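Local coordinates for putative lipoprotein YcdA (PDB 4R4G) that is of unknown function but is probably a membrane-attached lipoprotein with an Ig-like N-terminal domain and a C-terminal domain of the NTF2 clan, at residues Lys142-Ala147 with Ala224-Ile229; Lys231-Val236 with Glu296-Lys301. All coordinates share one frame; numbering follows the deposited sequence.

Interaction 1: Lys142-Ala147 with Ala224-Ile229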
loop_
_atom_site.group_PDB
_atom_site.type_symbol
_atom_site.label_atom_id
_atom_site.label_comp_id
_atom_site.label_asym_id
_atom_site.label_seq_id
_atom_site.Cartn_x
_atom_site.Cartn_y
_atom_site.Cartn_z
ATOM N N LYS A 142 -3.684 -10.727 -1.256
ATOM C CA LYS A 142 -4.397 -9.593 -1.861
ATOM C C LYS A 142 -4.135 -8.264 -1.123
ATOM O O LYS A 142 -4.520 -7.195 -1.614
ATOM C CB LYS A 142 -5.917 -9.873 -1.856
ATOM C CG LYS A 142 -6.497 -10.229 -3.208
ATOM C CD LYS A 142 -7.832 -9.519 -3.449
ATOM C CE LYS A 142 -8.377 -9.734 -4.852
ATOM N NZ LYS A 142 -7.632 -8.959 -5.897
ATOM N N LEU A 143 -3.516 -8.339 0.057
ATOM C CA LEU A 143 -3.299 -7.181 0.919
ATOM C C LEU A 143 -2.269 -6.222 0.341
ATOM O O LEU A 143 -2.444 -5.004 0.443
ATOM C CB LEU A 143 -2.923 -7.600 2.369
ATOM C CG LEU A 143 -4.030 -8.325 3.191
ATOM C CD1 LEU A 143 -3.521 -8.756 4.557
ATOM C CD2 LEU A 143 -5.278 -7.463 3.349
ATOM N N GLN A 144 -1.235 -6.757 -0.308
ATOM C CA GLN A 144 -0.195 -5.925 -0.896
ATOM C C GLN A 144 -0.452 -5.589 -2.395
ATOM O O GLN A 144 0.402 -4.965 -3.026
ATOM C CB GLN A 144 1.165 -6.570 -0.682
ATOM C CG GLN A 144 1.503 -6.708 0.801
ATOM C CD GLN A 144 1.750 -5.394 1.469
ATOM O OE1 GLN A 144 2.330 -4.478 0.879
ATOM N NE2 GLN A 144 1.321 -5.277 2.721
ATOM N N ASP A 145 -1.663 -5.889 -2.923
ATOM C CA ASP A 145 -2.060 -5.551 -4.298
ATOM C C ASP A 145 -1.835 -4.066 -4.646
ATOM O O ASP A 145 -1.397 -3.772 -5.769
ATOM C CB ASP A 145 -3.537 -5.900 -4.553
ATOM C CG ASP A 145 -3.816 -7.342 -4.951
ATOM O OD1 ASP A 145 -2.875 -8.196 -4.849
ATOM O OD2 ASP A 145 -4.974 -7.632 -5.343
ATOM N N SER A 146 -2.146 -3.137 -3.695
ATOM C CA SER A 146 -1.986 -1.701 -3.910
ATOM C C SER A 146 -0.525 -1.321 -4.052
ATOM O O SER A 146 -0.221 -0.410 -4.832
ATOM C CB SER A 146 -2.639 -0.883 -2.800
ATOM O OG SER A 146 -2.337 -1.387 -1.514
ATOM N N ALA A 147 0.377 -2.007 -3.299
ATOM C CA ALA A 147 1.821 -1.753 -3.348
ATOM C C ALA A 147 2.366 -2.247 -4.684
ATOM O O ALA A 147 3.186 -1.561 -5.301
ATOM C CB ALA A 147 2.531 -2.421 -2.183
ATOM N N ALA A 224 7.989 -0.954 -1.578
ATOM C CA ALA A 224 6.596 -0.534 -1.374
ATOM C C ALA A 224 5.806 -1.539 -0.523
ATOM O O ALA A 224 5.744 -2.733 -0.837
ATOM C CB ALA A 224 5.908 -0.339 -2.718
ATOM N N LYS A 225 5.195 -1.053 0.559
ATOM C CA LYS A 225 4.381 -1.898 1.425
ATOM C C LYS A 225 3.067 -1.244 1.716
ATOM O O LYS A 225 3.059 -0.102 2.158
ATOM C CB LYS A 225 5.100 -2.196 2.755
ATOM C CG LYS A 225 4.381 -3.277 3.550
ATOM C CD LYS A 225 4.741 -3.356 5.013
ATOM C CE LYS A 225 3.737 -4.290 5.658
ATOM N NZ LYS A 225 4.060 -4.636 7.068
ATOM N N THR A 226 1.959 -1.960 1.498
ATOM C CA THR A 226 0.623 -1.497 1.898
ATOM C C THR A 226 0.558 -1.617 3.433
ATOM O O THR A 226 0.765 -2.718 3.972
ATOM C CB THR A 226 -0.473 -2.298 1.215
ATOM O OG1 THR A 226 -0.242 -2.271 -0.193
ATOM C CG2 THR A 226 -1.840 -1.751 1.518
ATOM N N THR A 227 0.328 -0.490 4.123
ATOM C CA THR A 227 0.302 -0.468 5.576
ATOM C C THR A 227 -1.145 -0.503 6.131
ATOM O O THR A 227 -1.356 -1.022 7.233
ATOM C CB THR A 227 1.122 0.708 6.094
ATOM O OG1 THR A 227 0.675 1.936 5.505
ATOM C CG2 THR A 227 2.599 0.525 5.829
ATOM N N SER A 228 -2.135 -0.000 5.368
ATOM C CA SER A 228 -3.548 -0.010 5.776
ATOM C C SER A 228 -4.477 0.067 4.591
ATOM O O SER A 228 -4.166 0.729 3.611
ATOM C CB SER A 228 -3.859 1.146 6.722
ATOM O OG SER A 228 -3.387 2.388 6.231
ATOM N N ILE A 229 -5.597 -0.639 4.668
ATOM C CA ILE A 229 -6.672 -0.631 3.677
ATOM C C ILE A 229 -7.932 -0.253 4.415
ATOM O O ILE A 229 -8.184 -0.760 5.521
ATOM C CB ILE A 229 -6.857 -1.953 2.883
ATOM C CG1 ILE A 229 -5.545 -2.421 2.243
ATOM C CG2 ILE A 229 -8.008 -1.833 1.841
ATOM C CD1 ILE A 229 -5.417 -3.861 2.165
#
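The flat carboxamide of Gln-144 grips the backbone of Thr-226 with both its polar atoms, while Lys-225 lies off one face. Gln-144 OE1 takes the amide hydrogen of Thr-226 N at 2.6 Å, and Gln-144 NE2 gives one back to Thr-226 O at 2.9 Å, on a carbonyl lone pair. Both backbone atoms sit a little to one side of the carboxamide plane; Lys-225 CG lies to the other, 3.6 Å from Gln-144 OE1. This is a helix-on-sheet junction in the C-terminal domain: Gln-144 is the N-cap residue of helix 145-157, and its side chain pairs with strand 221-230 as a neighbouring strand would. The chain is bent at chi2 (-69°), which turns CD back toward that strand. Two bonds holding one amide should fix its rotation. Leu-143 CD2 meets Ile-229 CD1 at 3.8 Å, the side chains crossing at about a right angle; Leu-26 of the N-terminal domain also touches Thr-226 and Ile-229. Ala-147 CB rests 4.0 Å from Ala-224 CB. In the first turn of the helix, Ser-146 OG and Thr-226 OG1 share a hydrogen bond of 2.6 Å, with Thr-226 CG2 also against the serine oxygen.

Interaction 2: Lys231-Val236 with Glu296-Lys301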
loop_
_atom_site.group_PDB
_atom_site.type_symbol
_atom_site.label_atom_id
_atom_site.label_comp_id
_atom_site.label_asym_id
_atom_site.label_seq_id
_atom_site.Cartn_x
_atom_site.Cartn_y
_atom_site.Cartn_z
ATOM N N LYS A 231 -11.755 0.482 2.994
ATOM C CA LYS A 231 -12.828 0.456 2.014
ATOM C C LYS A 231 -12.218 0.519 0.622
ATOM O O LYS A 231 -11.502 -0.418 0.269
ATOM C CB LYS A 231 -13.901 1.540 2.300
ATOM C CG LYS A 231 -14.646 1.302 3.623
ATOM C CD LYS A 231 -15.586 2.441 3.979
ATOM C CE LYS A 231 -16.411 2.147 5.213
ATOM N NZ LYS A 231 -17.591 3.052 5.303
ATOM N N ASP A 232 -12.448 1.597 -0.141
ATOM C CA ASP A 232 -11.946 1.722 -1.509
ATOM C C ASP A 232 -10.586 2.455 -1.609
ATOM O O ASP A 232 -10.170 2.817 -2.717
ATOM C CB ASP A 232 -13.002 2.404 -2.398
ATOM C CG ASP A 232 -13.918 1.419 -3.114
ATOM O OD1 ASP A 232 -14.320 0.406 -2.482
ATOM O OD2 ASP A 232 -14.232 1.655 -4.307
ATOM N N GLU A 233 -9.871 2.630 -0.483
ATOM C CA GLU A 233 -8.583 3.305 -0.548
ATOM C C GLU A 233 -7.568 2.755 0.458
ATOM O O GLU A 233 -7.900 2.521 1.628
ATOM C CB GLU A 233 -8.710 4.847 -0.449
ATOM C CG GLU A 233 -9.337 5.469 0.793
ATOM C CD GLU A 233 -9.444 6.991 0.760
ATOM O OE1 GLU A 233 -9.879 7.551 -0.276
ATOM O OE2 GLU A 233 -9.100 7.623 1.787
ATOM N N ALA A 234 -6.310 2.551 -0.030
ATOM C CA ALA A 234 -5.180 2.028 0.750
ATOM C C ALA A 234 -4.084 3.049 0.959
ATOM O O ALA A 234 -4.017 4.043 0.236
ATOM C CB ALA A 234 -4.584 0.814 0.060
ATOM N N ILE A 235 -3.198 2.770 1.933
ATOM C CA ILE A 235 -2.000 3.556 2.231
ATOM C C ILE A 235 -0.789 2.674 1.969
ATOM O O ILE A 235 -0.611 1.641 2.624
ATOM C CB ILE A 235 -1.961 4.204 3.653
ATOM C CG1 ILE A 235 -3.123 5.197 3.855
ATOM C CG2 ILE A 235 -0.585 4.866 3.948
ATOM C CD1 ILE A 235 -3.222 6.372 2.820
ATOM N N VAL A 236 0.030 3.083 0.989
ATOM C CA VAL A 236 1.250 2.403 0.606
ATOM C C VAL A 236 2.408 3.234 1.122
ATOM O O VAL A 236 2.478 4.446 0.888
ATOM C CB VAL A 236 1.347 2.132 -0.909
ATOM C CG1 VAL A 236 2.585 1.292 -1.223
ATOM C CG2 VAL A 236 0.098 1.441 -1.437
ATOM N N GLU A 296 4.261 8.278 2.362
ATOM C CA GLU A 296 2.976 7.592 2.394
ATOM C C GLU A 296 2.194 8.078 1.206
ATOM O O GLU A 296 2.181 9.277 0.921
ATOM C CB GLU A 296 2.225 7.807 3.715
ATOM C CG GLU A 296 2.738 6.925 4.838
ATOM C CD GLU A 296 1.918 6.923 6.113
ATOM O OE1 GLU A 296 1.549 8.024 6.588
ATOM O OE2 GLU A 296 1.700 5.820 6.670
ATOM N N VAL A 297 1.634 7.141 0.457
ATOM C CA VAL A 297 0.919 7.417 -0.782
ATOM C C VAL A 297 -0.426 6.711 -0.718
ATOM O O VAL A 297 -0.489 5.535 -0.356
ATOM C CB VAL A 297 1.798 6.954 -1.992
ATOM C CG1 VAL A 297 0.973 6.656 -3.237
ATOM C CG2 VAL A 297 2.890 7.968 -2.301
ATOM N N LYS A 298 -1.494 7.424 -1.068
ATOM C CA LYS A 298 -2.839 6.875 -1.076
ATOM C C LYS A 298 -3.194 6.356 -2.471
ATOM O O LYS A 298 -3.052 7.071 -3.472
ATOM C CB LYS A 298 -3.853 7.937 -0.598
ATOM C CG LYS A 298 -5.278 7.436 -0.341
ATOM C CD LYS A 298 -6.222 8.550 0.160
ATOM C CE LYS A 298 -6.673 9.517 -0.921
ATOM N NZ LYS A 298 -7.770 10.401 -0.458
HETATM N N MSE A 299 -3.631 5.096 -2.516
HETATM C CA MSE A 299 -4.117 4.403 -3.713
HETATM C C MSE A 299 -5.625 4.303 -3.627
HETATM O O MSE A 299 -6.164 4.260 -2.518
HETATM C CB MSE A 299 -3.520 2.985 -3.831
HETATM C CG MSE A 299 -2.002 2.919 -3.896
HETATM SE SE MSE A 299 -1.253 3.794 -5.428
HETATM C CE MSE A 299 -1.742 2.546 -6.864
ATOM N N LYS A 300 -6.308 4.213 -4.772
ATOM C CA LYS A 300 -7.760 4.111 -4.797
ATOM C C LYS A 300 -8.174 2.954 -5.691
ATOM O O LYS A 300 -7.766 2.896 -6.851
ATOM C CB LYS A 300 -8.381 5.449 -5.259
ATOM C CG LYS A 300 -8.580 6.448 -4.107
ATOM C CD LYS A 300 -8.736 7.918 -4.554
ATOM C CE LYS A 300 -9.302 8.795 -3.449
ATOM N NZ LYS A 300 -9.204 10.249 -3.764
ATOM N N LYS A 301 -8.982 2.026 -5.137
ATOM C CA LYS A 301 -9.476 0.825 -5.827
ATOM C C LYS A 301 -10.771 1.098 -6.602
ATOM O O LYS A 301 -11.631 1.844 -6.129
ATOM C CB LYS A 301 -9.706 -0.306 -4.805
ATOM C CG LYS A 301 -10.064 -1.672 -5.400
ATOM C CD LYS A 301 -10.275 -2.734 -4.329
ATOM C CE LYS A 301 -11.688 -2.820 -3.781
ATOM N NZ LYS A 301 -11.808 -3.864 -2.717
#
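Glu-233 has CG set between its backbone N and carbonyl carbon (chi1 60°), and Lys-298, extended as far as CD, bends at chi3 (76°), which turns CE aside from the carboxylate. The two side chains cross obliquely. Lys-298 NZ makes a salt bridge of 3.6 Å to Glu-233 OE1, and its CD lies 3.4 Å from Glu-233 OE2, so the aliphatic chain as well as the ammonium faces the acid. Lys-300 runs beside Glu-233, pointing the same way; Lys-300 NZ stands 4.5 Å from Glu-233 OE1, beyond salt-bridge range, yet its charge would probably still help to balance the carboxylate. An alanine in place of Lys-298 would probably leave Glu-233 without its salt-bridge partner and uncover part of Ile-235 CD1, which packs on CG of the lysine.

Beneath these side chains runs an antiparallel beta ladder in the sheet of the C-terminal domain. Ala-234 with Met-299 and Val-236 with Val-297 are hydrogen-bonded pairs, the Val-236 N to Val-297 O bond being nearly straight at 173°. Beyond the ladder, Lys-301 N bonds to Asp-232 O at 2.8 Å. Those two pairs turn their side chains to the face opposite Glu-233 and Lys-298, where Ser-146 of helix 145-157 touches Ala-234 and Val-236, Trp-307 touches Ala-234 and Met-299, and Leu-309 touches Val-297. There Val-236 CG2 lies 3.6 Å from CG of Met-299, a selenomethionine in this crystal.

From the N terminus, the chain leaves the Ig-like domain and reaches 142-147, where helix 145-157 begins. Interaction 1 closes a loop of 76 residues, largely helical, by returning the chain to that helix start as strand 221-230. The chain then turns back into strand 233-244, and interaction 2 closes a second loop, of 59 residues with helices 248-260 and 268-283, by adding strand 293-301. The loops follow in series and neither nest nor cross. Strands 221-230 and 233-244 are sheet neighbours: Thr-227 and Ser-228 both face Ile-235 in a classic beta bulge. Ser-146 of interaction 1 also packs on Ala-234 of interaction 2, so the start of the helix touches both strands.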